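Local coordinates for protein alcohol dehydrogenase (Aeropyrum pernix, PDB 1H2B) that binds zinc and NAD and probably oxidises alcohols with NAD+, as a zinc-dependent alcohol dehydrogenase of a hyperthermophilic archaeon, at residues Y75-E87 against R157-A169. Sequence-based numbering, arbitrary orientation.
With ZN (zinc ion), chain J; OCA (octanoic acid (caprylic acid)), chain H.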
loop_
_atom_site.group_PDB
_atom_site.type_symbol
_atom_site.label_atom_id
_atom_site.label_comp_id
_atom_site.label_asym_id
_atom_site.label_seq_id
_atom_site.Cartn_x
_atom_site.Cartn_y
_atom_site.Cartn_z
ATOM N N TYR B 75 -28.355 13.137 28.739
ATOM C CA TYR B 75 -27.037 12.526 28.913
ATOM C C TYR B 75 -25.947 13.565 28.991
ATOM O O TYR B 75 -26.083 14.696 28.509
ATOM C CB TYR B 75 -26.718 11.504 27.824
ATOM C CG TYR B 75 -26.482 12.024 26.415
ATOM C CD1 TYR B 75 -25.204 12.007 25.846
ATOM C CD2 TYR B 75 -27.544 12.471 25.629
ATOM C CE1 TYR B 75 -24.995 12.427 24.522
ATOM C CE2 TYR B 75 -27.345 12.889 24.332
ATOM C CZ TYR B 75 -26.070 12.871 23.777
ATOM O OH TYR B 75 -25.915 13.275 22.464
ATOM N N THR B 76 -24.842 13.164 29.613
ATOM C CA THR B 76 -23.734 14.049 29.862
ATOM C C THR B 76 -22.818 14.062 28.635
ATOM O O THR B 76 -22.492 13.008 28.086
ATOM C CB THR B 76 -22.957 13.478 31.030
ATOM O OG1 THR B 76 -23.816 13.510 32.178
ATOM C CG2 THR B 76 -21.773 14.352 31.413
ATOM N N LEU B 77 -22.443 15.264 28.213
ATOM C CA LEU B 77 -21.566 15.341 27.026
ATOM C C LEU B 77 -20.107 15.213 27.474
ATOM O O LEU B 77 -19.795 15.161 28.676
ATOM C CB LEU B 77 -21.780 16.658 26.263
ATOM C CG LEU B 77 -23.125 16.900 25.563
ATOM C CD1 LEU B 77 -22.953 17.888 24.361
ATOM C CD2 LEU B 77 -23.982 15.714 25.238
ATOM N N GLY B 78 -19.214 15.176 26.486
ATOM C CA GLY B 78 -17.754 15.285 26.690
ATOM C C GLY B 78 -17.062 14.009 26.233
ATOM O O GLY B 78 -17.137 12.990 26.935
ATOM N N HIS B 79 -16.355 14.061 25.104
ATOM C CA HIS B 79 -15.747 12.836 24.555
ATOM C C HIS B 79 -14.237 12.962 24.320
ATOM O O HIS B 79 -13.646 12.142 23.585
ATOM C CB HIS B 79 -16.438 12.432 23.232
ATOM C CG HIS B 79 -16.427 13.525 22.207
ATOM N ND1 HIS B 79 -17.401 14.505 22.162
ATOM C CD2 HIS B 79 -15.599 13.758 21.153
ATOM C CE1 HIS B 79 -17.136 15.322 21.153
ATOM N NE2 HIS B 79 -16.041 14.908 20.540
ATOM N N GLU B 80 -13.614 13.893 25.008
ATOM C CA GLU B 80 -12.202 14.199 24.811
ATOM C C GLU B 80 -11.563 14.294 26.179
ATOM O O GLU B 80 -11.318 15.363 26.743
ATOM C CB GLU B 80 -12.085 15.494 23.962
ATOM C CG GLU B 80 -10.655 15.866 23.604
ATOM C CD GLU B 80 -10.645 17.018 22.620
ATOM O OE1 GLU B 80 -10.588 18.159 23.096
ATOM O OE2 GLU B 80 -10.719 16.765 21.401
ATOM N N ASN B 81 -11.245 13.113 26.736
ATOM C CA ASN B 81 -11.052 13.037 28.189
ATOM C C ASN B 81 -9.723 12.502 28.668
ATOM O O ASN B 81 -9.240 11.506 28.157
ATOM C CB ASN B 81 -12.161 12.155 28.761
ATOM C CG ASN B 81 -13.530 12.741 28.431
ATOM O OD1 ASN B 81 -13.760 13.912 28.735
ATOM N ND2 ASN B 81 -14.424 11.936 27.867
ATOM N N VAL B 82 -9.180 13.158 29.689
ATOM C CA VAL B 82 -8.050 12.625 30.466
ATOM C C VAL B 82 -8.408 12.658 31.946
ATOM O O VAL B 82 -9.296 13.436 32.355
ATOM C CB VAL B 82 -6.731 13.426 30.283
ATOM C CG1 VAL B 82 -6.131 13.162 28.873
ATOM C CG2 VAL B 82 -6.927 14.921 30.585
ATOM N N GLY B 83 -7.741 11.827 32.739
ATOM C CA GLY B 83 -8.058 11.833 34.147
ATOM C C GLY B 83 -7.185 10.827 34.878
ATOM O O GLY B 83 -6.109 10.466 34.423
ATOM N N TYR B 84 -7.690 10.437 36.041
ATOM C CA TYR B 84 -6.978 9.491 36.891
ATOM C C TYR B 84 -7.920 8.339 37.173
ATOM O O TYR B 84 -9.125 8.535 37.395
ATOM C CB TYR B 84 -6.601 10.161 38.216
ATOM C CG TYR B 84 -5.717 11.356 38.066
ATOM C CD1 TYR B 84 -6.258 12.644 37.993
ATOM C CD2 TYR B 84 -4.353 11.196 37.956
ATOM C CE1 TYR B 84 -5.431 13.771 37.844
ATOM C CE2 TYR B 84 -3.513 12.298 37.810
ATOM C CZ TYR B 84 -4.069 13.575 37.756
ATOM O OH TYR B 84 -3.263 14.667 37.631
ATOM N N ILE B 85 -7.397 7.121 37.147
ATOM C CA ILE B 85 -8.250 5.983 37.483
ATOM C C ILE B 85 -8.853 6.265 38.860
ATOM O O ILE B 85 -8.130 6.707 39.773
ATOM C CB ILE B 85 -7.440 4.664 37.506
ATOM C CG1 ILE B 85 -6.892 4.306 36.097
ATOM C CG2 ILE B 85 -8.279 3.510 38.071
ATOM C CD1 ILE B 85 -7.921 3.909 35.055
ATOM N N GLU B 86 -10.149 5.955 38.992
ATOM C CA GLU B 86 -10.789 6.006 40.315
ATOM C C GLU B 86 -10.917 4.577 40.844
ATOM O O GLU B 86 -10.455 4.285 41.977
ATOM C CB GLU B 86 -12.122 6.743 40.264
ATOM C CG GLU B 86 -12.816 6.627 41.634
ATOM C CD GLU B 86 -12.098 7.392 42.730
ATOM O OE1 GLU B 86 -11.387 8.406 42.472
ATOM O OE2 GLU B 86 -12.257 6.955 43.898
ATOM N N GLU B 87 -11.561 3.700 40.076
ATOM C CA GLU B 87 -11.638 2.279 40.423
ATOM C C GLU B 87 -11.816 1.431 39.201
ATOM O O GLU B 87 -12.135 1.938 38.116
ATOM C CB GLU B 87 -12.809 2.043 41.389
ATOM C CG GLU B 87 -14.175 2.345 40.779
ATOM C CD GLU B 87 -15.287 2.038 41.759
ATOM O OE1 GLU B 87 -16.109 2.919 41.994
ATOM O OE2 GLU B 87 -15.332 0.898 42.264
ATOM N N ARG B 157 -0.286 17.463 36.744
ATOM C CA ARG B 157 -1.686 17.675 36.396
ATOM C C ARG B 157 -1.795 18.624 35.200
ATOM O O ARG B 157 -2.598 18.402 34.289
ATOM C CB ARG B 157 -2.477 18.215 37.594
ATOM C CG ARG B 157 -3.999 18.312 37.368
ATOM C CD ARG B 157 -4.671 19.234 38.368
ATOM N NE ARG B 157 -4.053 20.553 38.256
ATOM C CZ ARG B 157 -4.382 21.460 37.337
ATOM N NH1 ARG B 157 -5.373 21.230 36.460
ATOM N NH2 ARG B 157 -3.715 22.605 37.294
ATOM N N GLU B 158 -0.984 19.680 35.206
ATOM C CA GLU B 158 -0.981 20.666 34.137
ATOM C C GLU B 158 -0.666 20.028 32.776
ATOM O O GLU B 158 -1.345 20.311 31.790
ATOM C CB GLU B 158 0.054 21.762 34.469
ATOM C CG GLU B 158 -0.356 22.658 35.635
ATOM C CD GLU B 158 -0.248 21.993 37.018
ATOM O OE1 GLU B 158 0.572 21.038 37.228
ATOM O OE2 GLU B 158 -1.007 22.446 37.917
ATOM N N LYS B 159 0.336 19.152 32.720
ATOM C CA LYS B 159 0.709 18.504 31.459
ATOM C C LYS B 159 -0.387 17.529 31.051
ATOM O O LYS B 159 -0.661 17.376 29.842
ATOM C CB LYS B 159 2.047 17.769 31.571
ATOM C CG LYS B 159 3.267 18.700 31.437
ATOM C CD LYS B 159 4.497 18.283 32.293
ATOM C CE LYS B 159 4.792 16.777 32.317
ATOM N NZ LYS B 159 5.123 16.299 33.697
ATOM N N LEU B 160 -0.964 16.835 32.037
ATOM C CA LEU B 160 -2.066 15.878 31.739
ATOM C C LEU B 160 -3.224 16.595 31.048
ATOM O O LEU B 160 -3.774 16.137 30.029
ATOM C CB LEU B 160 -2.552 15.162 33.028
ATOM C CG LEU B 160 -3.737 14.205 32.872
ATOM C CD1 LEU B 160 -3.316 13.029 32.013
ATOM C CD2 LEU B 160 -4.138 13.685 34.222
ATOM N N VAL B 161 -3.617 17.732 31.619
ATOM C CA VAL B 161 -4.752 18.485 31.096
ATOM C C VAL B 161 -4.479 18.989 29.674
ATOM O O VAL B 161 -5.370 18.955 28.802
ATOM C CB VAL B 161 -5.033 19.690 32.042
ATOM C CG1 VAL B 161 -6.015 20.698 31.406
ATOM C CG2 VAL B 161 -5.578 19.170 33.376
ATOM N N GLU B 162 -3.241 19.426 29.418
ATOM C CA GLU B 162 -2.822 19.871 28.105
ATOM C C GLU B 162 -2.867 18.761 27.051
ATOM O O GLU B 162 -2.950 19.043 25.877
ATOM C CB GLU B 162 -1.413 20.483 28.201
ATOM C CG GLU B 162 -1.442 21.932 28.678
ATOM C CD GLU B 162 -0.086 22.621 28.571
ATOM O OE1 GLU B 162 0.773 22.181 27.747
ATOM O OE2 GLU B 162 0.110 23.611 29.316
ATOM N N MET B 163 -2.842 17.511 27.491
ATOM C CA MET B 163 -2.949 16.382 26.587
ATOM C C MET B 163 -4.394 16.018 26.268
ATOM O O MET B 163 -4.611 15.148 25.420
ATOM C CB MET B 163 -2.255 15.168 27.204
ATOM C CG MET B 163 -0.702 15.373 27.253
ATOM S SD MET B 163 0.147 13.865 27.868
ATOM C CE MET B 163 0.162 12.807 26.386
ATOM N N ALA B 164 -5.368 16.604 26.956
ATOM C CA ALA B 164 -6.742 16.163 26.785
ATOM C C ALA B 164 -7.172 16.135 25.308
ATOM O O ALA B 164 -7.775 15.149 24.856
ATOM C CB ALA B 164 -7.758 17.029 27.585
ATOM N N PRO B 165 -6.892 17.211 24.556
ATOM C CA PRO B 165 -7.376 17.216 23.167
ATOM C C PRO B 165 -6.792 16.137 22.299
ATOM O O PRO B 165 -7.412 15.902 21.247
ATOM C CB PRO B 165 -6.986 18.617 22.671
ATOM C CG PRO B 165 -7.084 19.419 23.954
ATOM C CD PRO B 165 -6.296 18.524 24.906
ATOM N N LEU B 166 -5.704 15.485 22.698
ATOM C CA LEU B 166 -5.170 14.386 21.865
ATOM C C LEU B 166 -6.201 13.245 21.737
ATOM O O LEU B 166 -6.177 12.475 20.755
ATOM C CB LEU B 166 -3.839 13.815 22.465
ATOM C CG LEU B 166 -2.771 14.895 22.624
ATOM C CD1 LEU B 166 -1.606 14.198 23.293
ATOM C CD2 LEU B 166 -2.292 15.438 21.241
ATOM N N ALA B 167 -7.123 13.137 22.714
ATOM C CA ALA B 167 -8.075 12.026 22.771
ATOM C C ALA B 167 -9.150 12.064 21.689
ATOM O O ALA B 167 -9.753 11.047 21.389
ATOM C CB ALA B 167 -8.773 12.002 24.138
ATOM N N ASP B 168 -9.334 13.224 21.050
ATOM C CA ASP B 168 -10.325 13.287 19.980
ATOM C C ASP B 168 -9.832 14.218 18.855
ATOM O O ASP B 168 -9.631 13.789 17.719
ATOM C CB ASP B 168 -11.641 13.799 20.534
ATOM C CG ASP B 168 -12.734 13.766 19.529
ATOM O OD1 ASP B 168 -13.232 14.888 19.221
ATOM O OD2 ASP B 168 -13.144 12.711 18.997
ATOM N N ALA B 169 -9.605 15.483 19.177
ATOM C CA ALA B 169 -9.022 16.392 18.174
ATOM C C ALA B 169 -7.707 15.854 17.624
ATOM O O ALA B 169 -7.520 15.798 16.384
ATOM C CB ALA B 169 -8.774 17.790 18.753
HETATM ZN ZN ZN J . -15.108 15.621 18.837
HETATM C C1 OCA H . -16.186 13.436 17.220
HETATM C C2 OCA H . -17.190 12.923 16.177
HETATM C C3 OCA H . -17.273 11.387 16.205
HETATM C C4 OCA H . -18.486 10.800 15.502
HETATM C C5 OCA H . -18.538 9.295 15.762
HETATM C C6 OCA H . -19.600 8.617 14.900
HETATM C C7 OCA H . -19.623 7.099 15.040
HETATM C C8 OCA H . -20.713 6.533 14.147
HETATM O O1 OCA H . -16.113 14.671 17.473
HETATM O O2 OCA H . -15.417 12.640 17.796
#
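His79 and Asp168 meet at the zinc ion of the active site, in the cleft of a medium-chain alcohol dehydrogenase. The GroES-like part of the chain supplies His79, and Asp168 lies near the start of helix 166-181, which runs toward the Rossmann-type nucleotide-binding part. His79 NE2 binds the metal at 2.1 Å. Asp168 OD1 sits at the edge of the imidazole, and its carboxylate stands at 90° to the ring. Cys54 SG and O1 of octanoic acid complete the site, while Asp168 OD2 lies 2.6 Å from the acid's O2. Asp168 also touches the bound dinucleotide.

Glu80 is a second-shell residue. Its CG lies anti to the backbone N (chi1 -176°), and the extended chain carries the carboxylate across Pro165 to the backbone N-H of Ala169, just after Asp168. Glu80 OE2 accepts this N-H, with OE2 2.8 Å from Ala169 N, on its anti side and 27° out of the carboxylate plane. Glu80 OE1 forms a salt bridge with Arg354, a residue that binds NAD+. Replacing Glu80 by an alanine is likely to leave the Ala169 N-H and the Arg354 charge without their mate, and Asp168 less firmly positioned.

Farther along, strand 81-87 packs on helix 157-162, with their axes 8.3 Å apart at the closest. Val82 points toward the 157-169 segment. Its CG2 reaches Ala164 CB, and its CB rests on Leu160 CD1. The other branch of Leu160 turns to Tyr84: CD2 lies over one face of the ring, 4.0 Å from its centroid, as a CH-pi contact. The side chains of Tyr84 and Arg157 cross at about a right angle, and Tyr84 OH ends 3.6 Å from Arg157 CB.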